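Local atomic coordinates of putative short-chain dehydrogenase/reductase (Corynebacterium glutamicum, PDB entry 3E9N), a protein that is of unknown function but belongs to the short-chain dehydrogenase/reductase family and may act as an acetoacetyl-CoA reductase. Residues L70-H81 with P110-L118. Residues are numbered along the deposited sequence; the frame is centred on the assembly and turned at random.
Sequences LKNLDHVDTLVH and PAELSRQLL
H81, at the end of strand 78-81, reaches P110, L113 and S114 on the inner side of helix 95-124. Its CB points at the helix, and a chi1 of -62° leaves CG beside the backbone N and carries the ring over P110 CA. There CG meets P110 CB at 3.9 Å, CD2 also lies by P110 CB, ND1 is 3.7 Å from P110 CA, and CE1 approaches P110 O and, at the ring edge, L113 CD2. P110 CA makes a CH-pi contact with one face. At the tip, H81 NE2 donates to S114 OG at 2.9 Å, a bent bond (139° at the hydrogen) with the acceptor tilted from the ring plane. S114 OG in turn donates to P110 O at 2.6 Å; S114 N reaches that carbonyl from the opposite face. Further back along the strand, L79 CD1 rests against both L113 CD2 (4.0 Å) and L117 CD1 (3.9 Å). From the loop before the strand, V76 CG2 and L70 CB lie loosely by L117 CD2, and L70 CD1 by L113 CD1. This is the strand-helix half of a Rossmann beta-alpha-beta crossover, completed by strand 127-131, whose Y130 meets the H81 ring. A111, turned away from the strand, packs on W99 of a neighbouring subunit. The short hydrogen-bond chain gives the NE2 N-H and serine hydroxyl partners within a largely aliphatic interface.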
loop_
_atom_site.group_PDB
_atom_site.type_symbol
_atom_site.label_atom_id
_atom_site.label_comp_id
_atom_site.label_asym_id
_atom_site.label_seq_id
_atom_site.Cartn_x
_atom_site.Cartn_y
_atom_site.Cartn_z
ATOM N N LEU A 70 -4.727 36.086 -5.135
ATOM C CA LEU A 70 -5.100 35.202 -4.024
ATOM C C LEU A 70 -4.428 35.725 -2.798
ATOM O O LEU A 70 -4.671 35.223 -1.684
ATOM C CB LEU A 70 -4.680 33.732 -4.233
ATOM C CG LEU A 70 -5.321 32.962 -5.397
ATOM C CD1 LEU A 70 -4.777 31.473 -5.455
ATOM C CD2 LEU A 70 -6.833 32.998 -5.331
ATOM N N LYS A 71 -3.577 36.720 -2.985
ATOM C CA LYS A 71 -2.778 37.186 -1.847
ATOM C C LYS A 71 -3.575 37.891 -0.727
ATOM O O LYS A 71 -3.169 37.874 0.431
ATOM C CB LYS A 71 -1.644 38.083 -2.318
ATOM C CG LYS A 71 -0.330 37.341 -2.562
ATOM C CD LYS A 71 0.478 38.081 -3.651
ATOM C CE LYS A 71 1.768 37.344 -4.006
ATOM N NZ LYS A 71 2.739 38.279 -4.643
ATOM N N ASN A 72 -4.711 38.477 -1.067
ATOM C CA ASN A 72 -5.483 39.198 -0.095
ATOM C C ASN A 72 -6.409 38.295 0.707
ATOM O O ASN A 72 -7.058 38.773 1.571
ATOM C CB ASN A 72 -6.325 40.290 -0.822
ATOM C CG ASN A 72 -7.610 39.733 -1.386
ATOM O OD1 ASN A 72 -8.623 39.651 -0.691
ATOM N ND2 ASN A 72 -7.573 39.292 -2.630
ATOM N N LEU A 73 -6.513 37.004 0.401
ATOM C CA LEU A 73 -7.446 36.093 1.140
ATOM C C LEU A 73 -6.916 35.756 2.487
ATOM O O LEU A 73 -5.811 35.282 2.610
ATOM C CB LEU A 73 -7.725 34.795 0.360
ATOM C CG LEU A 73 -8.219 35.037 -1.063
ATOM C CD1 LEU A 73 -8.375 33.753 -1.934
ATOM C CD2 LEU A 73 -9.498 35.859 -0.981
ATOM N N ASP A 74 -7.674 36.020 3.526
ATOM C CA ASP A 74 -7.158 35.737 4.869
ATOM C C ASP A 74 -7.840 34.522 5.497
ATOM O O ASP A 74 -7.422 34.073 6.554
ATOM C CB ASP A 74 -7.320 36.962 5.800
ATOM C CG ASP A 74 -8.785 37.427 5.914
ATOM O OD1 ASP A 74 -9.695 36.618 6.249
ATOM O OD2 ASP A 74 -9.030 38.612 5.657
ATOM N N HIS A 75 -8.906 34.034 4.872
ATOM C CA HIS A 75 -9.485 32.713 5.224
ATOM C C HIS A 75 -9.739 31.939 3.914
ATOM O O HIS A 75 -10.396 32.448 3.022
ATOM C CB HIS A 75 -10.799 32.890 5.966
ATOM C CG HIS A 75 -10.645 33.331 7.390
ATOM N ND1 HIS A 75 -10.173 34.585 7.740
ATOM C CD2 HIS A 75 -10.930 32.703 8.556
ATOM C CE1 HIS A 75 -10.155 34.697 9.060
ATOM N NE2 HIS A 75 -10.610 33.573 9.580
ATOM N N VAL A 76 -9.181 30.753 3.750
ATOM C CA VAL A 76 -9.611 29.902 2.635
ATOM C C VAL A 76 -10.263 28.621 3.191
ATOM O O VAL A 76 -9.622 27.883 3.956
ATOM C CB VAL A 76 -8.440 29.454 1.741
ATOM C CG1 VAL A 76 -8.962 28.489 0.582
ATOM C CG2 VAL A 76 -7.695 30.675 1.147
ATOM N N ASP A 77 -11.510 28.365 2.788
ATOM C CA ASP A 77 -12.274 27.212 3.322
ATOM C C ASP A 77 -11.994 25.920 2.543
ATOM O O ASP A 77 -11.889 24.864 3.128
ATOM C CB ASP A 77 -13.777 27.525 3.317
ATOM C CG ASP A 77 -14.101 28.730 4.191
ATOM O OD1 ASP A 77 -14.251 28.542 5.408
ATOM O OD2 ASP A 77 -14.171 29.875 3.672
ATOM N N THR A 78 -11.854 26.045 1.219
ATOM C CA THR A 78 -11.702 24.934 0.332
ATOM C C THR A 78 -10.650 25.307 -0.736
ATOM O O THR A 78 -10.771 26.322 -1.457
ATOM C CB THR A 78 -13.072 24.607 -0.367
ATOM O OG1 THR A 78 -14.080 24.406 0.624
ATOM C CG2 THR A 78 -12.984 23.364 -1.233
ATOM N N LEU A 79 -9.634 24.466 -0.848
ATOM C CA LEU A 79 -8.618 24.563 -1.873
ATOM C C LEU A 79 -8.568 23.208 -2.603
ATOM O O LEU A 79 -8.294 22.153 -1.986
ATOM C CB LEU A 79 -7.265 24.828 -1.199
ATOM C CG LEU A 79 -5.994 24.774 -2.066
ATOM C CD1 LEU A 79 -6.037 25.749 -3.334
ATOM C CD2 LEU A 79 -4.677 24.949 -1.194
ATOM N N VAL A 80 -8.822 23.234 -3.901
ATOM C CA VAL A 80 -8.865 22.015 -4.711
ATOM C C VAL A 80 -7.836 22.136 -5.834
ATOM O O VAL A 80 -7.917 23.052 -6.636
ATOM C CB VAL A 80 -10.247 21.834 -5.349
ATOM C CG1 VAL A 80 -10.258 20.602 -6.362
ATOM C CG2 VAL A 80 -11.309 21.719 -4.251
ATOM N N HIS A 81 -6.898 21.204 -5.887
ATOM C CA HIS A 81 -5.809 21.223 -6.815
ATOM C C HIS A 81 -6.221 20.296 -7.974
ATOM O O HIS A 81 -6.042 19.087 -7.890
ATOM C CB HIS A 81 -4.505 20.708 -6.163
ATOM C CG HIS A 81 -3.998 21.529 -5.005
ATOM N ND1 HIS A 81 -3.441 22.788 -5.154
ATOM C CD2 HIS A 81 -3.936 21.253 -3.676
ATOM C CE1 HIS A 81 -3.054 23.251 -3.975
ATOM N NE2 HIS A 81 -3.323 22.328 -3.060
ATOM N N PRO A 110 1.049 22.059 -6.085
ATOM C CA PRO A 110 0.152 21.812 -4.901
ATOM C C PRO A 110 0.838 22.029 -3.563
ATOM O O PRO A 110 0.285 22.708 -2.703
ATOM C CB PRO A 110 -0.319 20.369 -5.076
ATOM C CG PRO A 110 -0.258 20.131 -6.635
ATOM C CD PRO A 110 0.999 20.953 -7.069
ATOM N N ALA A 111 2.044 21.520 -3.387
ATOM C CA ALA A 111 2.759 21.761 -2.156
ATOM C C ALA A 111 3.004 23.254 -1.901
ATOM O O ALA A 111 2.874 23.712 -0.780
ATOM C CB ALA A 111 4.087 21.046 -2.176
ATOM N N GLU A 112 3.445 24.003 -2.899
ATOM C CA GLU A 112 3.889 25.384 -2.617
ATOM C C GLU A 112 2.704 26.372 -2.596
ATOM O O GLU A 112 2.678 27.277 -1.774
ATOM C CB GLU A 112 4.957 25.795 -3.655
ATOM C CG GLU A 112 5.205 27.339 -3.775
ATOM C CD GLU A 112 6.005 27.900 -2.600
ATOM O OE1 GLU A 112 6.506 27.114 -1.751
ATOM O OE2 GLU A 112 6.094 29.145 -2.522
ATOM N N LEU A 113 1.704 26.163 -3.468
ATOM C CA LEU A 113 0.443 26.874 -3.343
ATOM C C LEU A 113 -0.232 26.636 -2.004
ATOM O O LEU A 113 -0.795 27.574 -1.424
ATOM C CB LEU A 113 -0.567 26.554 -4.468
ATOM C CG LEU A 113 -1.904 27.374 -4.419
ATOM C CD1 LEU A 113 -1.659 28.855 -4.488
ATOM C CD2 LEU A 113 -2.894 26.995 -5.525
ATOM N N SER A 114 -0.180 25.417 -1.488
ATOM C CA SER A 114 -0.797 25.178 -0.195
ATOM C C SER A 114 0.038 25.885 0.869
ATOM O O SER A 114 -0.483 26.346 1.865
ATOM C CB SER A 114 -0.868 23.687 0.149
ATOM O OG SER A 114 -1.519 22.957 -0.850
ATOM N N ARG A 115 1.345 25.944 0.692
ATOM C CA ARG A 115 2.155 26.585 1.697
ATOM C C ARG A 115 1.844 28.099 1.711
ATOM O O ARG A 115 1.747 28.732 2.773
ATOM C CB ARG A 115 3.651 26.297 1.435
ATOM C CG ARG A 115 4.618 26.772 2.572
ATOM C CD ARG A 115 6.111 26.966 2.084
ATOM N NE ARG A 115 6.239 27.898 0.947
ATOM C CZ ARG A 115 6.291 29.234 1.072
ATOM N NH1 ARG A 115 6.372 30.031 -0.007
ATOM N NH2 ARG A 115 6.206 29.785 2.284
ATOM N N GLN A 116 1.683 28.675 0.524
ATOM C CA GLN A 116 1.493 30.121 0.435
ATOM C C GLN A 116 0.142 30.469 1.034
ATOM O O GLN A 116 -0.004 31.545 1.609
ATOM C CB GLN A 116 1.603 30.651 -1.030
ATOM C CG GLN A 116 3.000 30.468 -1.685
ATOM C CD GLN A 116 2.932 30.534 -3.204
ATOM O OE1 GLN A 116 1.853 30.755 -3.760
ATOM N NE2 GLN A 116 4.068 30.336 -3.887
ATOM N N LEU A 117 -0.845 29.566 0.911
ATOM C CA LEU A 117 -2.215 29.807 1.450
ATOM C C LEU A 117 -2.364 29.225 2.831
ATOM O O LEU A 117 -3.427 29.337 3.443
ATOM C CB LEU A 117 -3.318 29.213 0.565
ATOM C CG LEU A 117 -3.435 29.703 -0.873
ATOM C CD1 LEU A 117 -4.486 28.966 -1.669
ATOM C CD2 LEU A 117 -3.746 31.195 -0.822
ATOM N N LEU A 118 -1.312 28.608 3.338
ATOM C CA LEU A 118 -1.367 28.034 4.682
ATOM C C LEU A 118 -2.018 28.911 5.789
ATOM O O LEU A 118 -2.814 28.406 6.596
ATOM C CB LEU A 118 0.029 27.545 5.127
ATOM C CG LEU A 118 0.046 26.438 6.168
ATOM C CD1 LEU A 118 -0.933 25.309 5.774
ATOM C CD2 LEU A 118 1.413 25.871 6.303
#